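Local coordinates for protein homoserine O-acetyltransferase (Pseudomonas veronii, PDB 5EFZ) that hydrolyses ethyl acetate to ethanol and acetate, an esterase step in the bacterial breakdown of short-chain methyl ketones such as 2-butanone, at residues C44-A49 with H132-E137; G52-D57 with F139-L144. All coordinates share one frame; numbering follows the deposited sequence.

Interaction 1 of 2, residues C44-A49 with H132-E137; sequences CLLAVA and HTLLTE
Leu134 meets Leu46 and Val48 here, one helix residue set against two strand residues whose side chains both face it. Following the helix from its first residue in the contact, His132 turns from the strand, stacking on Tyr164 and standing edge-to-face to Phe167.

Leu134 then does the touching. Its CG lies anti to the backbone N (chi1 172°), which swings the fork of the side chain toward the strand. CD2 meets CG2 of Val48 tip to tip at 3.6 Å, while CD1 of Leu134 is 4.2 Å from the same methyl. Leu46 comes in lower on the stem: the two leucine side chains run obliquely past each other, with Leu46 CD1 4.0 Å from Leu134 CB and 4.2 Å from Leu134 CD2. No hydrogen bond joins the two segments, and the buried contact is purely apolar, with the backbones 8.2 Å apart from Leu46 CA to Leu134 CA. Further along, through a wider pi-type turn at 134-137, Leu135 heads for Ile94 and Leu144, and Thr136 for Phe167.

In the alpha/beta-hydrolase sheet, strand 45-51 runs antiparallel between 26-29 and 92-96. Leu134 also touches Ile28 and Val96 on those two neighbours, which places helix 124-139 across three adjacent strands.

Interaction 2 of 2, residues G52-D57 with F139-L144; sequences GALNAD and FGIESL
The carbonyl O of Phe139, just before the chain turns at Gly140, is hydrogen-bonded by Lys58 NZ, and Leu54 CD1 sits near the same oxygen at 4.5 Å. This looser approach is the edge of a small apolar contact whose main pair is Leu54 with Ile141. Leu54 CD2 lies 3.9 Å from Ile141 CD1 and 4.2 Å from Ile141 CG1, and the second leucine methyl, CD1, is 4.2 Å from Ile141 CD1. The two side chains are skewed to one another where they meet. Although the CB of Ile141 does not aim at the leucine, its extended outer torsion (chi2 166°) carries CD1 across to meet it.

Both segments are connecting loops of the alpha/beta-hydrolase fold. Residues 52-57 lead from strand 45-51 to strand 61-65, which are separated in the sheet by strand 92-96, so the link has to pass the start of that middle strand; Leu54 accordingly also rests on Cys92 and Ala61. Residues 139-144 follow helix 124-139 on the way to strand 146-150, and Gly140, with its positive phi of 76°, is where the chain leaves the helical path.

Beyond Leu54 the first loop is tied to the residues that follow it. Asn55 OD1 and Asp57 OD1, two acceptors 3.2 Å apart, are both served by Ser59, the amide by its backbone N and the carboxylate by its OG. The side-chain amide of Asn60 bonds the loop backbone, its OD1 taking Asn55 N and its ND2 giving to Ala53 O.

Overall arrangement
Interactions 1 and 2 lie about 13 Å apart, centre to centre, and follow one another along the same two stretches of chain: strand 45-51 runs on into loop 52-57, and helix 124-139 into loop 139-144. They join directly at the helix end, where Leu135 O and Ile141 N are 2.9 Å apart in a probable hydrogen bond and Thr136 CG2 packs on Ile141 O at 3.4 Å. Interaction 1 is the more buried; interaction 2 lies nearer the surface, about 22 Å from the chain centre. Both are away from the probable catalytic residues Ser151, Asp305 and His334, although the second loop feeds strand 146-150, which leads to Ser151.

Interaction 1 of 2, residues C44-A49 with H132-E137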
loop_
_atom_site.group_PDB
_atom_site.type_symbol
_atom_site.label_atom_id
_atom_site.label_comp_id
_atom_site.label_asym_id
_atom_site.label_seq_id
_atom_site.Cartn_x
_atom_site.Cartn_y
_atom_site.Cartn_z
ATOM N N CYS A 44 12.392 28.633 -19.891
ATOM C CA CYS A 44 12.239 27.243 -19.528
ATOM C C CYS A 44 13.340 26.467 -20.234
ATOM O O CYS A 44 13.401 26.468 -21.466
ATOM C CB CYS A 44 10.850 26.731 -19.912
ATOM S SG CYS A 44 10.593 24.990 -19.522
ATOM N N LEU A 45 14.237 25.868 -19.449
ATOM C CA LEU A 45 15.296 25.024 -19.988
ATOM C C LEU A 45 14.881 23.565 -19.869
ATOM O O LEU A 45 14.526 23.087 -18.788
ATOM C CB LEU A 45 16.606 25.242 -19.240
ATOM C CG LEU A 45 17.153 26.652 -19.113
ATOM C CD1 LEU A 45 18.514 26.599 -18.471
ATOM C CD2 LEU A 45 17.233 27.324 -20.450
ATOM N N LEU A 46 14.908 22.854 -20.988
ATOM C CA LEU A 46 14.618 21.439 -20.974
ATOM C C LEU A 46 15.910 20.677 -21.204
ATOM O O LEU A 46 16.643 20.970 -22.164
ATOM C CB LEU A 46 13.594 21.076 -22.066
ATOM C CG LEU A 46 12.202 21.679 -21.926
ATOM C CD1 LEU A 46 11.346 21.219 -23.143
ATOM C CD2 LEU A 46 11.544 21.260 -20.573
ATOM N N ALA A 47 16.182 19.722 -20.317
ATOM C CA ALA A 47 17.295 18.786 -20.475
ATOM C C ALA A 47 16.856 17.629 -21.369
ATOM O O ALA A 47 15.898 16.906 -21.041
ATOM C CB ALA A 47 17.769 18.261 -19.119
ATOM N N VAL A 48 17.554 17.472 -22.489
ATOM C CA VAL A 48 17.136 16.558 -23.550
ATOM C C VAL A 48 18.283 15.626 -23.932
ATOM O O VAL A 48 19.411 16.066 -24.168
ATOM C CB VAL A 48 16.685 17.329 -24.835
ATOM C CG1 VAL A 48 16.164 16.346 -25.903
ATOM C CG2 VAL A 48 15.641 18.397 -24.518
ATOM N N ALA A 49 17.991 14.340 -24.053
ATOM C CA ALA A 49 18.997 13.387 -24.521
ATOM C C ALA A 49 18.445 12.795 -25.801
ATOM O O ALA A 49 17.287 12.423 -25.841
ATOM C CB ALA A 49 19.271 12.288 -23.455
ATOM N N HIS A 132 6.179 20.035 -26.816
ATOM C CA HIS A 132 5.685 20.326 -28.154
ATOM C C HIS A 132 6.455 21.500 -28.770
ATOM O O HIS A 132 6.780 21.489 -29.972
ATOM C CB HIS A 132 4.192 20.610 -28.108
ATOM C CG HIS A 132 3.608 20.954 -29.446
ATOM N ND1 HIS A 132 3.407 22.252 -29.854
ATOM C CD2 HIS A 132 3.161 20.172 -30.458
ATOM C CE1 HIS A 132 2.884 22.261 -31.068
ATOM N NE2 HIS A 132 2.726 21.010 -31.460
ATOM N N THR A 133 6.760 22.512 -27.966
ATOM C CA THR A 133 7.517 23.665 -28.481
ATOM C C THR A 133 8.929 23.230 -28.852
ATOM O O THR A 133 9.469 23.633 -29.878
ATOM C CB THR A 133 7.580 24.820 -27.443
ATOM O OG1 THR A 133 6.266 25.366 -27.308
ATOM C CG2 THR A 133 8.547 25.927 -27.915
ATOM N N LEU A 134 9.509 22.384 -28.004
ATOM C CA LEU A 134 10.835 21.840 -28.254
ATOM C C LEU A 134 10.872 21.103 -29.591
ATOM O O LEU A 134 11.746 21.334 -30.432
ATOM C CB LEU A 134 11.219 20.883 -27.118
ATOM C CG LEU A 134 12.516 20.101 -27.352
ATOM C CD1 LEU A 134 13.733 20.993 -27.200
ATOM C CD2 LEU A 134 12.563 18.901 -26.390
ATOM N N LEU A 135 9.911 20.212 -29.788
ATOM C CA LEU A 135 9.933 19.372 -30.994
ATOM C C LEU A 135 9.727 20.188 -32.258
ATOM O O LEU A 135 10.455 20.024 -33.234
ATOM C CB LEU A 135 8.871 18.272 -30.884
ATOM C CG LEU A 135 9.179 17.213 -29.802
ATOM C CD1 LEU A 135 7.932 16.359 -29.555
ATOM C CD2 LEU A 135 10.349 16.312 -30.210
ATOM N N THR A 136 8.740 21.073 -32.264
ATOM C CA THR A 136 8.451 21.802 -33.512
ATOM C C THR A 136 9.459 22.909 -33.792
ATOM O O THR A 136 9.903 23.069 -34.916
ATOM C CB THR A 136 7.049 22.414 -33.489
ATOM O OG1 THR A 136 6.923 23.248 -32.328
ATOM C CG2 THR A 136 5.988 21.297 -33.441
ATOM N N GLU A 137 9.823 23.678 -32.765
ATOM C CA GLU A 137 10.636 24.865 -32.965
ATOM C C GLU A 137 12.133 24.586 -32.947
ATOM O O GLU A 137 12.883 25.248 -33.638
ATOM C CB GLU A 137 10.304 25.924 -31.912
ATOM C CG GLU A 137 8.843 26.345 -31.941
ATOM C CD GLU A 137 8.375 26.699 -33.346
ATOM O OE1 GLU A 137 8.835 27.733 -33.876
ATOM O OE2 GLU A 137 7.557 25.943 -33.925
#

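Interaction 2 of 2, residues G52-D57 with F139-L144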
loop_
_atom_site.group_PDB
_atom_site.type_symbol
_atom_site.label_atom_id
_atom_site.label_comp_id
_atom_site.label_asym_id
_atom_site.label_seq_id
_atom_site.Cartn_x
_atom_site.Cartn_y
_atom_site.Cartn_z
ATOM N N GLY A 52 19.992 8.317 -31.591
ATOM C CA GLY A 52 19.641 7.977 -32.963
ATOM C C GLY A 52 19.437 9.222 -33.815
ATOM O O GLY A 52 19.252 10.345 -33.313
ATOM N N ALA A 53 19.453 9.010 -35.115
ATOM C CA ALA A 53 19.329 10.086 -36.080
ATOM C C ALA A 53 17.913 10.147 -36.648
ATOM O O ALA A 53 17.284 9.111 -36.872
ATOM C CB ALA A 53 20.346 9.895 -37.205
ATOM N N LEU A 54 17.424 11.360 -36.903
ATOM C CA LEU A 54 16.169 11.543 -37.637
ATOM C C LEU A 54 16.294 11.088 -39.096
ATOM O O LEU A 54 17.323 11.344 -39.720
ATOM C CB LEU A 54 15.759 13.019 -37.607
ATOM C CG LEU A 54 15.222 13.555 -36.281
ATOM C CD1 LEU A 54 15.174 15.061 -36.366
ATOM C CD2 LEU A 54 13.813 12.959 -35.992
ATOM N N ASN A 55 15.268 10.447 -39.651
ATOM C CA ASN A 55 15.336 10.067 -41.082
ATOM C C ASN A 55 15.013 11.268 -41.976
ATOM O O ASN A 55 14.861 12.379 -41.474
ATOM C CB ASN A 55 14.419 8.872 -41.399
ATOM C CG ASN A 55 12.955 9.109 -41.033
ATOM O OD1 ASN A 55 12.534 10.236 -40.803
ATOM N ND2 ASN A 55 12.158 8.024 -41.019
ATOM N N ALA A 56 14.899 11.051 -43.290
ATOM C CA ALA A 56 14.776 12.157 -44.244
ATOM C C ALA A 56 13.609 13.093 -43.947
ATOM O O ALA A 56 13.720 14.301 -44.120
ATOM C CB ALA A 56 14.638 11.615 -45.669
ATOM N N ASP A 57 12.474 12.543 -43.541
ATOM C CA ASP A 57 11.299 13.393 -43.334
ATOM C C ASP A 57 10.900 13.452 -41.860
ATOM O O ASP A 57 9.766 13.797 -41.527
ATOM C CB ASP A 57 10.127 12.903 -44.194
ATOM C CG ASP A 57 9.641 11.501 -43.793
ATOM O OD1 ASP A 57 10.387 10.749 -43.103
ATOM O OD2 ASP A 57 8.501 11.155 -44.188
ATOM N N PHE A 139 13.634 21.102 -33.079
ATOM C CA PHE A 139 13.985 19.987 -33.953
ATOM C C PHE A 139 13.311 20.016 -35.337
ATOM O O PHE A 139 13.757 19.313 -36.248
ATOM C CB PHE A 139 13.631 18.659 -33.286
ATOM C CG PHE A 139 14.483 18.306 -32.100
ATOM C CD1 PHE A 139 15.764 17.816 -32.266
ATOM C CD2 PHE A 139 13.977 18.437 -30.815
ATOM C CE1 PHE A 139 16.545 17.480 -31.178
ATOM C CE2 PHE A 139 14.748 18.103 -29.705
ATOM C CZ PHE A 139 16.041 17.635 -29.877
ATOM N N GLY A 140 12.230 20.786 -35.498
ATOM C CA GLY A 140 11.530 20.834 -36.777
ATOM C C GLY A 140 10.684 19.588 -36.993
ATOM O O GLY A 140 10.296 19.245 -38.120
ATOM N N ILE A 141 10.367 18.915 -35.900
ATOM C CA ILE A 141 9.558 17.689 -35.949
ATOM C C ILE A 141 8.065 18.050 -35.903
ATOM O O ILE A 141 7.644 18.865 -35.072
ATOM C CB ILE A 141 9.942 16.754 -34.787
ATOM C CG1 ILE A 141 11.356 16.211 -35.008
ATOM C CG2 ILE A 141 8.929 15.596 -34.614
ATOM C CD1 ILE A 141 11.941 15.556 -33.738
ATOM N N GLU A 142 7.268 17.450 -36.786
ATOM C CA GLU A 142 5.868 17.823 -36.888
ATOM C C GLU A 142 4.889 16.677 -36.576
ATOM O O GLU A 142 3.683 16.862 -36.660
ATOM C CB GLU A 142 5.579 18.380 -38.288
ATOM C CG GLU A 142 6.424 19.601 -38.670
ATOM C CD GLU A 142 6.083 20.849 -37.846
ATOM O OE1 GLU A 142 5.081 20.839 -37.084
ATOM O OE2 GLU A 142 6.807 21.855 -37.979
ATOM N N SER A 143 5.409 15.505 -36.227
ATOM C CA SER A 143 4.603 14.405 -35.715
ATOM C C SER A 143 5.539 13.417 -35.027
ATOM O O SER A 143 6.749 13.467 -35.229
ATOM C CB SER A 143 3.778 13.703 -36.831
ATOM O OG SER A 143 4.617 13.017 -37.737
ATOM N N LEU A 144 4.976 12.537 -34.196
ATOM C CA LEU A 144 5.737 11.499 -33.474
ATOM C C LEU A 144 5.315 10.073 -33.880
ATOM O O LEU A 144 4.116 9.752 -33.874
ATOM C CB LEU A 144 5.559 11.676 -31.973
ATOM C CG LEU A 144 6.195 12.979 -31.458
ATOM C CD1 LEU A 144 5.632 13.375 -30.076
ATOM C CD2 LEU A 144 7.718 12.818 -31.422
#